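Long-range contacts in fructose-bisphosphate aldolase class I (Thermoproteus tenax, PDB 1W8S), which is a class I aldolase of the DeoC/LacD family, folded as a TIM barrel, and holds 1,6-di-O-phosphono-beta-D-fructofuranose in this model: residues Leu4-Phe8 with Asp138-Val142; Arg15-Ile19 with Leu247-Tyr252; Leu47-Arg51 with Tyr68-Val73; Val59-Gly63 with Asn95-Glu100; Gly110-Tyr114 with Met123-Leu127. The protein carries 2 engineered substitutions. All coordinates share one frame. Numbering follows the deposited sequence.

Overall arrangement
All five contacts belong to one TIM barrel of parallel strands wrapped by helices. Along the chain, interaction 1 opens first and interaction 2 closes last; they cross, each tying the N-terminal region to a later part of the fold. Interactions 3, 4 and 5 lie within the span of both; 3 and 4 cross, and 5 opens after both have closed. Interactions 1 and 5 sit on neighbouring strands 141-145 and 108-113 and touch, V142 O lying 3.0 Å from Y111 N; interactions 3 and 4 touch where L47 CD2 packs 3.8 Å from F60 CZ. Interactions 2 and 5, about 28 Å apart between centres, lie on opposite sides of the chain's centre, so the set spans the barrel.

Interaction 1 of 5, residues Leu4-Phe8 with Asp138-Val142; sequences LTEKF and DLPLV
Residues L4-F8 form the start of helix 4-12, with F8 N bonded to L4 O at 2.9 Å, while D138-V142 leave the preceding helix and enter strand 141-145. D138, at phi/psi 52/46, closes helix 120-137 with a Schellman motif; L139 and P140 are extended, and strand geometry begins at L141. Helix 4-12 lies across the N-terminal ends of several TIM barrel strands, closing that end: T5 OG1 bonds to D174 O and F8 packs on L226. The CA atoms come closest at L4 and P140, 5.1 Å apart. P140 is the centre of the contact: its CG lies 3.4 Å from L4 O and 3.8 Å from F8 N, its CD 4.1 Å from CD2 of L4 (chi1 m, chi2 t), and its CB at the edge of the F8 ring, 3.9 Å from F8 CB. With chi1 t, F8 reaches onward until CE1 is 3.6 Å from V142 CG2, and its ring stacks with F12 of its own helix. K7, all trans, stretches past the proline to D138: NZ forms a salt bridge to OD2 at 3.5 Å, weak as a hydrogen bond, and a short hydrogen bond, 2.6 Å, to D138 O.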
# COMPACT_ATOMS: atom_id res chain seq x y z
N LEU E 4 -22.32 -22.12 6.19
CA LEU E 4 -21.51 -21.93 7.37
C LEU E 4 -22.24 -21.32 8.56
O LEU E 4 -21.78 -21.43 9.68
CB LEU E 4 -20.27 -21.11 7.01
CG LEU E 4 -19.27 -21.95 6.22
CD1 LEU E 4 -18.16 -21.04 5.68
CD2 LEU E 4 -18.69 -23.07 7.08
N THR E 5 -23.36 -20.66 8.32
CA THR E 5 -24.24 -20.24 9.40
C THR E 5 -24.77 -21.49 10.12
O THR E 5 -24.70 -21.58 11.34
CB THR E 5 -25.39 -19.43 8.84
OG1 THR E 5 -24.91 -18.19 8.32
CG2 THR E 5 -26.39 -19.06 9.95
N GLU E 6 -25.20 -22.48 9.35
CA GLU E 6 -25.69 -23.72 9.97
C GLU E 6 -24.58 -24.42 10.77
O GLU E 6 -24.86 -24.94 11.82
CB GLU E 6 -26.30 -24.67 8.92
CG GLU E 6 -27.58 -24.11 8.30
CD GLU E 6 -28.17 -25.03 7.22
OE1 GLU E 6 -27.43 -25.87 6.65
OE2 GLU E 6 -29.39 -24.90 6.95
N LYS E 7 -23.34 -24.38 10.29
CA LYS E 7 -22.22 -24.95 11.04
C LYS E 7 -21.96 -24.17 12.33
O LYS E 7 -21.71 -24.77 13.38
CB LYS E 7 -20.96 -24.94 10.18
CG LYS E 7 -19.76 -25.58 10.81
CD LYS E 7 -18.64 -25.80 9.80
CE LYS E 7 -17.68 -26.85 10.26
NZ LYS E 7 -16.30 -26.64 9.70
N PHE E 8 -22.00 -22.84 12.22
CA PHE E 8 -21.88 -21.97 13.38
C PHE E 8 -22.93 -22.31 14.46
O PHE E 8 -22.59 -22.49 15.62
CB PHE E 8 -22.01 -20.51 12.99
CG PHE E 8 -21.76 -19.59 14.14
CD1 PHE E 8 -20.46 -19.26 14.52
CD2 PHE E 8 -22.84 -19.13 14.90
CE1 PHE E 8 -20.24 -18.45 15.63
CE2 PHE E 8 -22.62 -18.32 16.01
CZ PHE E 8 -21.33 -17.98 16.37
N ASP E 138 -13.72 -23.83 5.35
CA ASP E 138 -15.04 -24.17 5.96
C ASP E 138 -15.07 -23.80 7.45
O ASP E 138 -15.47 -24.61 8.28
CB ASP E 138 -15.33 -25.67 5.74
CG ASP E 138 -16.82 -25.99 5.70
OD1 ASP E 138 -17.60 -25.31 4.98
OD2 ASP E 138 -17.29 -26.92 6.37
N LEU E 139 -14.60 -22.60 7.78
CA LEU E 139 -14.68 -22.02 9.12
C LEU E 139 -15.67 -20.86 9.06
O LEU E 139 -15.44 -19.95 8.27
CB LEU E 139 -13.31 -21.49 9.53
CG LEU E 139 -12.70 -22.01 10.83
CD1 LEU E 139 -12.81 -23.50 10.92
CD2 LEU E 139 -11.28 -21.54 10.98
N PRO E 140 -16.75 -20.87 9.85
CA PRO E 140 -17.66 -19.72 9.88
C PRO E 140 -16.97 -18.41 10.24
O PRO E 140 -16.09 -18.42 11.05
CB PRO E 140 -18.66 -20.09 10.98
CG PRO E 140 -18.61 -21.58 11.02
CD PRO E 140 -17.20 -21.94 10.75
N LEU E 141 -17.38 -17.32 9.58
CA LEU E 141 -16.89 -15.98 9.84
C LEU E 141 -17.87 -15.21 10.67
O LEU E 141 -19.03 -15.05 10.28
CB LEU E 141 -16.69 -15.28 8.50
CG LEU E 141 -16.32 -13.81 8.52
CD1 LEU E 141 -14.98 -13.62 9.18
CD2 LEU E 141 -16.38 -13.26 7.08
N VAL E 142 -17.40 -14.73 11.82
CA VAL E 142 -18.17 -13.83 12.69
C VAL E 142 -17.63 -12.43 12.46
O VAL E 142 -16.43 -12.18 12.72
CB VAL E 142 -18.04 -14.19 14.19
CG1 VAL E 142 -19.02 -13.30 15.05
CG2 VAL E 142 -18.26 -15.66 14.41

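Interaction 2 of 5, residues Arg15-Ile19 with Leu247-Tyr252; sequences RGKSI and LAELVY
Y252, I19 and R15 carry this contact between L247-Y252, a helical run, and R15-I19, which turns through G16 (phi 104°) into strand 18-22. CA atoms approach to 6.0 Å at K17 and Y252 and 7.3 Å at I19 and A248. Y252 (chi1 m) swings its ring back toward the incoming strand, edge to the backbone at K17 and S18. One face carries the R15 guanidinium, which lies flat on it in a cation-pi stack: CZ is 3.6 Å from the ring centroid, the planes at 18°. K17 O is 3.5 Å from Y252 CE1. D56 ties the polar ends together, making a salt bridge with R15 NH1 and accepting hydrogen bonds from Y252 OH and I19 N. I19 (chi1 m, chi2 t) pushes CD1 into the helix, 3.6 Å from A248 CA, while CG1 meets V251 CG1 at 3.8 Å and Y252 CZ at 3.9 Å. The last helix of the TIM barrel, 240-253, packs on the outer surface of the first strand, where the barrel closes.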
# COMPACT_ATOMS: atom_id res chain seq x y z
N ARG E 15 -28.07 -25.42 21.87
CA ARG E 15 -29.29 -25.32 22.67
C ARG E 15 -30.27 -24.31 22.10
O ARG E 15 -31.34 -24.09 22.68
CB ARG E 15 -28.96 -25.03 24.14
CG ARG E 15 -28.39 -26.22 24.88
CD ARG E 15 -27.49 -25.86 26.04
NE ARG E 15 -26.30 -25.12 25.62
CZ ARG E 15 -25.31 -24.78 26.42
NH1 ARG E 15 -24.26 -24.13 25.94
NH2 ARG E 15 -25.34 -25.11 27.71
N GLY E 16 -29.93 -23.70 20.97
CA GLY E 16 -30.83 -22.81 20.25
C GLY E 16 -30.51 -21.34 20.42
O GLY E 16 -31.05 -20.52 19.67
N LYS E 17 -29.70 -21.03 21.45
CA LYS E 17 -29.22 -19.70 21.78
C LYS E 17 -27.75 -19.89 22.15
O LYS E 17 -27.32 -21.02 22.43
CB LYS E 17 -29.97 -19.10 22.98
CG LYS E 17 -31.47 -18.80 22.78
CD LYS E 17 -31.73 -17.92 21.56
CE LYS E 17 -33.22 -17.84 21.20
NZ LYS E 17 -33.37 -16.74 20.20
N SER E 18 -26.99 -18.80 22.20
CA SER E 18 -25.55 -18.89 22.36
C SER E 18 -25.01 -17.89 23.39
O SER E 18 -25.49 -16.76 23.47
CB SER E 18 -24.88 -18.69 20.99
OG SER E 18 -23.44 -18.72 21.06
N ILE E 19 -24.07 -18.33 24.21
CA ILE E 19 -23.27 -17.43 25.02
C ILE E 19 -21.82 -17.72 24.69
O ILE E 19 -21.37 -18.84 24.82
CB ILE E 19 -23.48 -17.63 26.53
CG1 ILE E 19 -24.95 -17.47 26.92
CG2 ILE E 19 -22.61 -16.63 27.29
CD1 ILE E 19 -25.23 -17.68 28.38
N LEU E 247 -26.72 -16.25 33.73
CA LEU E 247 -26.87 -15.89 32.32
C LEU E 247 -27.20 -17.10 31.47
O LEU E 247 -28.00 -16.99 30.56
CB LEU E 247 -25.58 -15.26 31.80
CG LEU E 247 -25.34 -13.82 32.23
CD1 LEU E 247 -23.88 -13.40 31.98
CD2 LEU E 247 -26.28 -12.89 31.51
N ALA E 248 -26.59 -18.24 31.79
CA ALA E 248 -26.87 -19.48 31.09
C ALA E 248 -28.37 -19.86 31.23
O ALA E 248 -29.02 -20.20 30.23
CB ALA E 248 -25.97 -20.62 31.62
N GLU E 249 -28.93 -19.76 32.44
CA GLU E 249 -30.33 -20.09 32.62
C GLU E 249 -31.26 -19.11 31.90
O GLU E 249 -32.29 -19.51 31.36
CB GLU E 249 -30.76 -20.14 34.07
CG GLU E 249 -32.28 -20.37 34.13
CD GLU E 249 -32.77 -21.06 35.36
OE1 GLU E 249 -32.07 -20.94 36.41
OE2 GLU E 249 -33.86 -21.69 35.26
N LEU E 250 -30.91 -17.82 31.89
CA LEU E 250 -31.72 -16.84 31.17
C LEU E 250 -31.68 -17.11 29.67
O LEU E 250 -32.71 -17.06 29.01
CB LEU E 250 -31.25 -15.42 31.46
CG LEU E 250 -32.01 -14.34 30.70
CD1 LEU E 250 -33.45 -14.21 31.19
CD2 LEU E 250 -31.29 -13.01 30.84
N VAL E 251 -30.50 -17.39 29.14
CA VAL E 251 -30.32 -17.47 27.69
C VAL E 251 -30.77 -18.83 27.17
O VAL E 251 -31.52 -18.91 26.20
CB VAL E 251 -28.84 -17.15 27.27
CG1 VAL E 251 -28.57 -17.47 25.78
CG2 VAL E 251 -28.51 -15.70 27.55
N TYR E 252 -30.34 -19.91 27.82
CA TYR E 252 -30.68 -21.26 27.36
C TYR E 252 -32.06 -21.70 27.86
O TYR E 252 -32.73 -22.52 27.24
CB TYR E 252 -29.65 -22.28 27.84
CG TYR E 252 -28.21 -21.92 27.45
CD1 TYR E 252 -27.88 -21.53 26.15
CD2 TYR E 252 -27.19 -22.01 28.39
CE1 TYR E 252 -26.60 -21.20 25.82
CE2 TYR E 252 -25.89 -21.70 28.06
CZ TYR E 252 -25.60 -21.29 26.78
OH TYR E 252 -24.30 -20.97 26.48

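Interaction 3 of 5, residues Leu47-Arg51 with Tyr68-Val73; sequences LRLAR and YYDGSV
An Asx turn in the loop that leads from helix 62-68 into strand 75-81 forms one half of this contact. D70 (chi1 p) accepts with OD1 from S72 N at 3.1 Å and from S72 OG at 2.6 Å, while G71 turns the chain at phi 78°; Y69 OH bonds V73 O at 2.7 Å. Against this loop lies L47-R51, a little over one turn of helix 43-53, with R51 N bonded to L47 O at 3.0 Å and the closest CA pair, R51 and V73, 6.5 Å apart. In the TIM barrel this packs one outer helix on the loop entering the third strand. L47 (chi1 m, chi2 t) fills the gap: CD1 is 3.5 Å from Y68 O, CD2 4.3 Å from Y69 CD1 at the ring edge. V73 CG2 sits 4.2 Å from A50 CB and 3.8 Å from R51 CG. A water accepts from R51 NE and donates to S72 OG, both 3.1 Å, while Y68 OH bonds K196 N of the third subunit.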
# COMPACT_ATOMS: atom_id res chain seq x y z
N LEU E 47 -10.90 -20.21 30.56
CA LEU E 47 -11.36 -21.49 30.01
C LEU E 47 -12.17 -22.30 31.02
O LEU E 47 -13.19 -22.90 30.66
CB LEU E 47 -10.16 -22.33 29.53
CG LEU E 47 -9.53 -21.87 28.23
CD1 LEU E 47 -8.19 -22.51 28.07
CD2 LEU E 47 -10.41 -22.21 27.02
N ARG E 48 -11.73 -22.33 32.27
CA ARG E 48 -12.43 -23.08 33.31
C ARG E 48 -13.80 -22.47 33.54
O ARG E 48 -14.78 -23.18 33.73
CB ARG E 48 -11.64 -23.06 34.62
CG ARG E 48 -10.46 -24.02 34.70
CD ARG E 48 -10.01 -24.32 36.15
NE ARG E 48 -9.80 -23.09 36.92
CZ ARG E 48 -8.69 -22.35 36.91
NH1 ARG E 48 -7.62 -22.70 36.18
NH2 ARG E 48 -8.63 -21.24 37.64
N LEU E 49 -13.85 -21.15 33.54
CA LEU E 49 -15.08 -20.40 33.68
C LEU E 49 -16.09 -20.71 32.55
O LEU E 49 -17.24 -20.99 32.83
CB LEU E 49 -14.73 -18.91 33.70
CG LEU E 49 -15.83 -17.92 34.04
CD1 LEU E 49 -16.46 -18.22 35.42
CD2 LEU E 49 -15.26 -16.50 33.99
N ALA E 50 -15.64 -20.68 31.30
CA ALA E 50 -16.53 -21.00 30.17
C ALA E 50 -17.05 -22.42 30.24
O ALA E 50 -18.20 -22.66 29.99
CB ALA E 50 -15.82 -20.76 28.81
N ARG E 51 -16.18 -23.37 30.59
CA ARG E 51 -16.57 -24.75 30.83
C ARG E 51 -17.59 -24.88 31.98
O ARG E 51 -18.72 -25.35 31.79
CB ARG E 51 -15.32 -25.55 31.23
CG ARG E 51 -14.81 -26.58 30.22
CD ARG E 51 -13.60 -27.46 30.71
NE ARG E 51 -13.03 -27.13 32.04
CZ ARG E 51 -13.58 -27.45 33.23
NH1 ARG E 51 -14.75 -28.08 33.29
NH2 ARG E 51 -12.97 -27.12 34.38
N TYR E 68 -2.43 -21.23 25.28
CA TYR E 68 -3.39 -21.70 26.29
C TYR E 68 -4.54 -22.60 25.83
O TYR E 68 -5.08 -23.35 26.64
CB TYR E 68 -4.02 -20.49 27.01
CG TYR E 68 -3.04 -19.71 27.85
CD1 TYR E 68 -2.78 -20.07 29.17
CD2 TYR E 68 -2.35 -18.64 27.32
CE1 TYR E 68 -1.87 -19.36 29.93
CE2 TYR E 68 -1.45 -17.93 28.07
CZ TYR E 68 -1.22 -18.29 29.37
OH TYR E 68 -0.32 -17.58 30.12
N TYR E 69 -4.95 -22.49 24.56
CA TYR E 69 -6.13 -23.22 24.13
C TYR E 69 -5.88 -24.70 24.23
O TYR E 69 -4.84 -25.18 23.79
CB TYR E 69 -6.55 -22.89 22.71
CG TYR E 69 -7.85 -23.55 22.35
CD1 TYR E 69 -9.01 -23.30 23.10
CD2 TYR E 69 -7.94 -24.43 21.29
CE1 TYR E 69 -10.23 -23.89 22.78
CE2 TYR E 69 -9.13 -25.05 20.96
CZ TYR E 69 -10.28 -24.77 21.68
OH TYR E 69 -11.44 -25.41 21.29
N ASP E 70 -6.84 -25.39 24.83
CA ASP E 70 -6.72 -26.79 25.24
C ASP E 70 -7.86 -27.66 24.68
O ASP E 70 -8.05 -28.81 25.10
CB ASP E 70 -6.66 -26.88 26.77
CG ASP E 70 -7.97 -26.48 27.45
OD1 ASP E 70 -8.95 -26.02 26.78
OD2 ASP E 70 -8.11 -26.59 28.67
N GLY E 71 -8.63 -27.11 23.75
CA GLY E 71 -9.68 -27.87 23.08
C GLY E 71 -10.98 -28.09 23.86
O GLY E 71 -11.89 -28.73 23.34
N SER E 72 -11.11 -27.50 25.04
CA SER E 72 -12.17 -27.85 25.98
C SER E 72 -13.53 -27.15 25.76
O SER E 72 -14.56 -27.61 26.25
CB SER E 72 -11.70 -27.59 27.41
OG SER E 72 -11.45 -26.20 27.63
N VAL E 73 -13.50 -26.04 25.04
CA VAL E 73 -14.68 -25.27 24.67
C VAL E 73 -14.39 -24.78 23.24
O VAL E 73 -13.27 -24.40 22.96
CB VAL E 73 -14.80 -24.05 25.61
CG1 VAL E 73 -15.92 -23.16 25.20
CG2 VAL E 73 -15.07 -24.53 27.02
O HOH W 1 -10.57 -25.90 30.55

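Interaction 4 of 5, residues Val59-Gly63 with Asn95-Glu100; sequences VFQRG and NCSVEE
R62, just past the Q61 N-cap of helix 62-68, reaches across to the loop and first turn of helix 98-103; its CA and that of C96 are 6.6 Å apart. With chi1 p, chi2 t and chi3 m, it lays its guanidinium between two acceptors that meet its edge. NH1 donates to N95 O at 2.9 Å and to E100 OE2 at 3.2 Å; NH2 donates to the same E100 OE2 at 2.9 Å, completing the salt bridge. C96 SG lies over one face of the group. The other carboxylate oxygen works at the N-terminus of its own helix: S97 and E100 form a capping box, E100 N donating to S97 OG at 3.1 Å, and E100 OE1 accepting from S97 N at 3.1 Å and S97 OG at 2.7 Å. The contact thus joins the chain leaving the second strand of the TIM barrel to the helix that precedes strand 108-113. R62 N donates to a water at 2.7 Å, and that water lies 2.6 Å from N95 OD1.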
# COMPACT_ATOMS: atom_id res chain seq x y z
N VAL E 59 -13.63 -16.43 22.71
CA VAL E 59 -12.98 -15.66 21.65
C VAL E 59 -11.57 -15.31 22.15
O VAL E 59 -11.44 -14.63 23.17
CB VAL E 59 -13.74 -14.36 21.37
CG1 VAL E 59 -13.09 -13.57 20.26
CG2 VAL E 59 -15.20 -14.65 21.02
N PHE E 60 -10.53 -15.80 21.47
CA PHE E 60 -9.13 -15.52 21.82
C PHE E 60 -8.42 -14.90 20.59
O PHE E 60 -8.72 -15.25 19.46
CB PHE E 60 -8.35 -16.80 22.12
CG PHE E 60 -8.67 -17.49 23.45
CD1 PHE E 60 -9.42 -16.89 24.46
CD2 PHE E 60 -8.12 -18.75 23.70
CE1 PHE E 60 -9.66 -17.55 25.63
CE2 PHE E 60 -8.34 -19.41 24.88
CZ PHE E 60 -9.12 -18.81 25.86
N GLN E 61 -7.43 -14.04 20.86
CA GLN E 61 -6.41 -13.68 19.85
C GLN E 61 -5.45 -14.85 19.71
O GLN E 61 -5.37 -15.73 20.56
CB GLN E 61 -5.62 -12.44 20.28
CG GLN E 61 -6.43 -11.21 20.59
CD GLN E 61 -6.86 -10.45 19.38
OE1 GLN E 61 -6.28 -10.60 18.28
NE2 GLN E 61 -7.86 -9.60 19.56
N ARG E 62 -4.68 -14.84 18.63
CA ARG E 62 -3.81 -15.94 18.28
C ARG E 62 -2.80 -16.33 19.33
O ARG E 62 -2.52 -17.49 19.48
CB ARG E 62 -3.05 -15.64 16.99
CG ARG E 62 -2.01 -14.49 17.10
CD ARG E 62 -1.05 -14.40 15.90
NE ARG E 62 -0.44 -15.70 15.61
CZ ARG E 62 -0.08 -16.09 14.38
NH1 ARG E 62 -0.18 -15.26 13.35
NH2 ARG E 62 0.42 -17.29 14.19
N GLY E 63 -2.30 -15.38 20.10
CA GLY E 63 -1.24 -15.68 21.06
C GLY E 63 -1.78 -16.45 22.26
O GLY E 63 -1.14 -17.36 22.77
N ASN E 95 -3.72 -10.01 12.39
CA ASN E 95 -2.42 -10.46 12.87
C ASN E 95 -2.26 -11.98 12.73
O ASN E 95 -1.27 -12.56 13.22
CB ASN E 95 -2.18 -10.05 14.34
CG ASN E 95 -3.22 -10.58 15.26
OD1 ASN E 95 -3.30 -11.78 15.50
ND2 ASN E 95 -4.03 -9.68 15.80
N CYS E 96 -3.25 -12.60 12.11
CA CYS E 96 -3.36 -14.05 11.94
C CYS E 96 -4.14 -14.34 10.69
O CYS E 96 -5.07 -13.57 10.37
CB CYS E 96 -4.11 -14.64 13.14
SG CYS E 96 -4.07 -16.45 13.30
N SER E 97 -3.81 -15.44 10.02
CA SER E 97 -4.56 -15.93 8.85
C SER E 97 -5.58 -16.95 9.28
O SER E 97 -5.48 -17.54 10.38
CB SER E 97 -3.64 -16.60 7.85
OG SER E 97 -2.96 -17.71 8.38
N VAL E 98 -6.56 -17.18 8.42
CA VAL E 98 -7.52 -18.24 8.65
C VAL E 98 -6.83 -19.58 8.68
O VAL E 98 -7.18 -20.43 9.48
CB VAL E 98 -8.60 -18.23 7.55
CG1 VAL E 98 -9.45 -19.47 7.60
CG2 VAL E 98 -9.43 -16.95 7.67
N GLU E 99 -5.85 -19.80 7.81
CA GLU E 99 -5.16 -21.10 7.80
C GLU E 99 -4.50 -21.37 9.18
O GLU E 99 -4.55 -22.48 9.71
CB GLU E 99 -4.13 -21.16 6.66
CG GLU E 99 -3.28 -22.42 6.68
CD GLU E 99 -2.32 -22.58 5.50
OE1 GLU E 99 -2.50 -21.93 4.47
OE2 GLU E 99 -1.43 -23.43 5.62
N GLU E 100 -3.88 -20.34 9.75
CA GLU E 100 -3.22 -20.50 11.04
C GLU E 100 -4.26 -20.73 12.14
O GLU E 100 -4.02 -21.49 13.07
CB GLU E 100 -2.37 -19.29 11.39
CG GLU E 100 -1.13 -19.15 10.54
CD GLU E 100 -0.51 -17.79 10.66
OE1 GLU E 100 -1.09 -16.84 10.12
OE2 GLU E 100 0.53 -17.68 11.33
O HOH W 2 -5.27 -13.05 16.67

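Interaction 5 of 5, residues Gly110-Tyr114 with Met123-Leu127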
# COMPACT_ATOMS: atom_id res chain seq x y z
N GLY E 110 -13.19 -14.63 13.81
CA GLY E 110 -13.79 -13.33 14.02
C GLY E 110 -12.96 -12.22 13.44
O GLY E 110 -11.73 -12.26 13.41
N TYR E 111 -13.63 -11.19 12.98
CA TYR E 111 -12.98 -10.03 12.39
C TYR E 111 -13.79 -8.75 12.66
O TYR E 111 -14.99 -8.69 12.36
CB TYR E 111 -12.77 -10.20 10.88
CG TYR E 111 -11.86 -9.16 10.24
CD1 TYR E 111 -10.49 -9.34 10.22
CD2 TYR E 111 -12.39 -8.00 9.62
CE1 TYR E 111 -9.65 -8.40 9.61
CE2 TYR E 111 -11.57 -7.07 9.04
CZ TYR E 111 -10.20 -7.25 9.04
OH TYR E 111 -9.41 -6.31 8.44
N THR E 112 -13.14 -7.78 13.27
CA THR E 112 -13.77 -6.48 13.54
C THR E 112 -13.72 -5.53 12.37
O THR E 112 -12.68 -5.38 11.70
CB THR E 112 -13.11 -5.84 14.77
OG1 THR E 112 -13.37 -6.66 15.91
CG2 THR E 112 -13.79 -4.52 15.12
N ILE E 113 -14.86 -4.89 12.09
CA ILE E 113 -14.89 -3.80 11.13
C ILE E 113 -15.43 -2.55 11.82
O ILE E 113 -16.24 -2.66 12.75
CB ILE E 113 -15.70 -4.13 9.89
CG1 ILE E 113 -17.17 -4.48 10.24
CG2 ILE E 113 -15.06 -5.25 9.10
CD1 ILE E 113 -18.09 -4.59 9.05
N TYR E 114 -14.95 -1.39 11.37
CA TYR E 114 -15.42 -0.08 11.86
C TYR E 114 -15.97 0.75 10.69
O TYR E 114 -15.31 1.65 10.16
CB TYR E 114 -14.30 0.71 12.54
CG TYR E 114 -13.62 -0.02 13.67
CD1 TYR E 114 -14.30 -0.40 14.79
CD2 TYR E 114 -12.25 -0.31 13.60
CE1 TYR E 114 -13.64 -1.09 15.83
CE2 TYR E 114 -11.60 -1.01 14.64
CZ TYR E 114 -12.30 -1.38 15.73
OH TYR E 114 -11.65 -2.03 16.76
N MET E 123 -10.23 -2.24 6.07
CA MET E 123 -10.84 -3.38 6.69
C MET E 123 -11.75 -4.14 5.72
O MET E 123 -11.69 -5.34 5.70
CB MET E 123 -11.55 -3.01 7.99
CG MET E 123 -10.56 -2.58 9.07
SD MET E 123 -11.36 -1.67 10.42
CE MET E 123 -11.66 -0.09 9.66
N PHE E 124 -12.51 -3.45 4.86
CA PHE E 124 -13.32 -4.15 3.86
C PHE E 124 -12.41 -4.93 2.89
O PHE E 124 -12.68 -6.08 2.55
CB PHE E 124 -14.20 -3.17 3.08
CG PHE E 124 -15.32 -2.54 3.90
CD1 PHE E 124 -15.55 -2.85 5.24
CD2 PHE E 124 -16.17 -1.64 3.28
CE1 PHE E 124 -16.59 -2.23 5.94
CE2 PHE E 124 -17.22 -1.06 3.97
CZ PHE E 124 -17.42 -1.35 5.31
N GLU E 125 -11.31 -4.32 2.46
CA GLU E 125 -10.35 -5.01 1.60
C GLU E 125 -9.78 -6.31 2.22
O GLU E 125 -9.74 -7.39 1.57
CB GLU E 125 -9.24 -4.03 1.22
CG GLU E 125 -8.10 -4.63 0.46
CD GLU E 125 -7.06 -3.60 0.01
OE1 GLU E 125 -7.30 -2.36 0.13
OE2 GLU E 125 -6.01 -4.08 -0.49
N GLU E 126 -9.33 -6.23 3.46
CA GLU E 126 -8.81 -7.38 4.17
C GLU E 126 -9.88 -8.42 4.46
O GLU E 126 -9.68 -9.64 4.25
CB GLU E 126 -8.13 -6.95 5.45
CG GLU E 126 -7.43 -8.09 6.14
CD GLU E 126 -6.43 -7.53 7.14
OE1 GLU E 126 -6.91 -6.95 8.14
OE2 GLU E 126 -5.21 -7.65 6.91
N LEU E 127 -11.05 -7.96 4.90
CA LEU E 127 -12.14 -8.87 5.14
C LEU E 127 -12.47 -9.70 3.91
O LEU E 127 -12.82 -10.87 4.03
CB LEU E 127 -13.36 -8.09 5.60
CG LEU E 127 -14.58 -8.91 6.01
CD1 LEU E 127 -14.17 -9.95 7.05
CD2 LEU E 127 -15.66 -8.01 6.54
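I113, L127 and M123 make the apolar centre, where I113 CG2 packs 3.8 Å from L127 CD2 and 4.3 Å from M123 CB. I113 CD1 reaches F124 CE1 at 4.2 Å, and Y111 adds its ring carbons, CD2 3.7 Å from L127 CD1 and CE2 4.2 Å from M123 CB. This is a strand and helix of one beta-alpha-beta unit of the TIM barrel: strand 110-113 and helix 123-127 run nearly antiparallel, at 159°, with axes 9.1 Å apart, before the chain returns in the neighbouring strand 141-145. Toward the end of the strand, M123 SD makes a Met-aromatic contact with Y114, 4.7 Å from the ring centroid and 3.6 Å from CD2. T112 points its CB away from the helix; its OG1 bonds to E144, and its side chain is about 6 Å from the bound 1,6-di-O-phosphono-beta-D-fructofuranose. On the helix side, F124 and E125 pack on the second subunit. The polar edge is Y111 OH, which donates to E126 OE1 at 2.6 Å, and that oxygen also accepts from A94 N. Two uncharged donors share one carboxylate oxygen, pinning the helix at the phenol tip to both the strand beneath it and the end of strand 93-94.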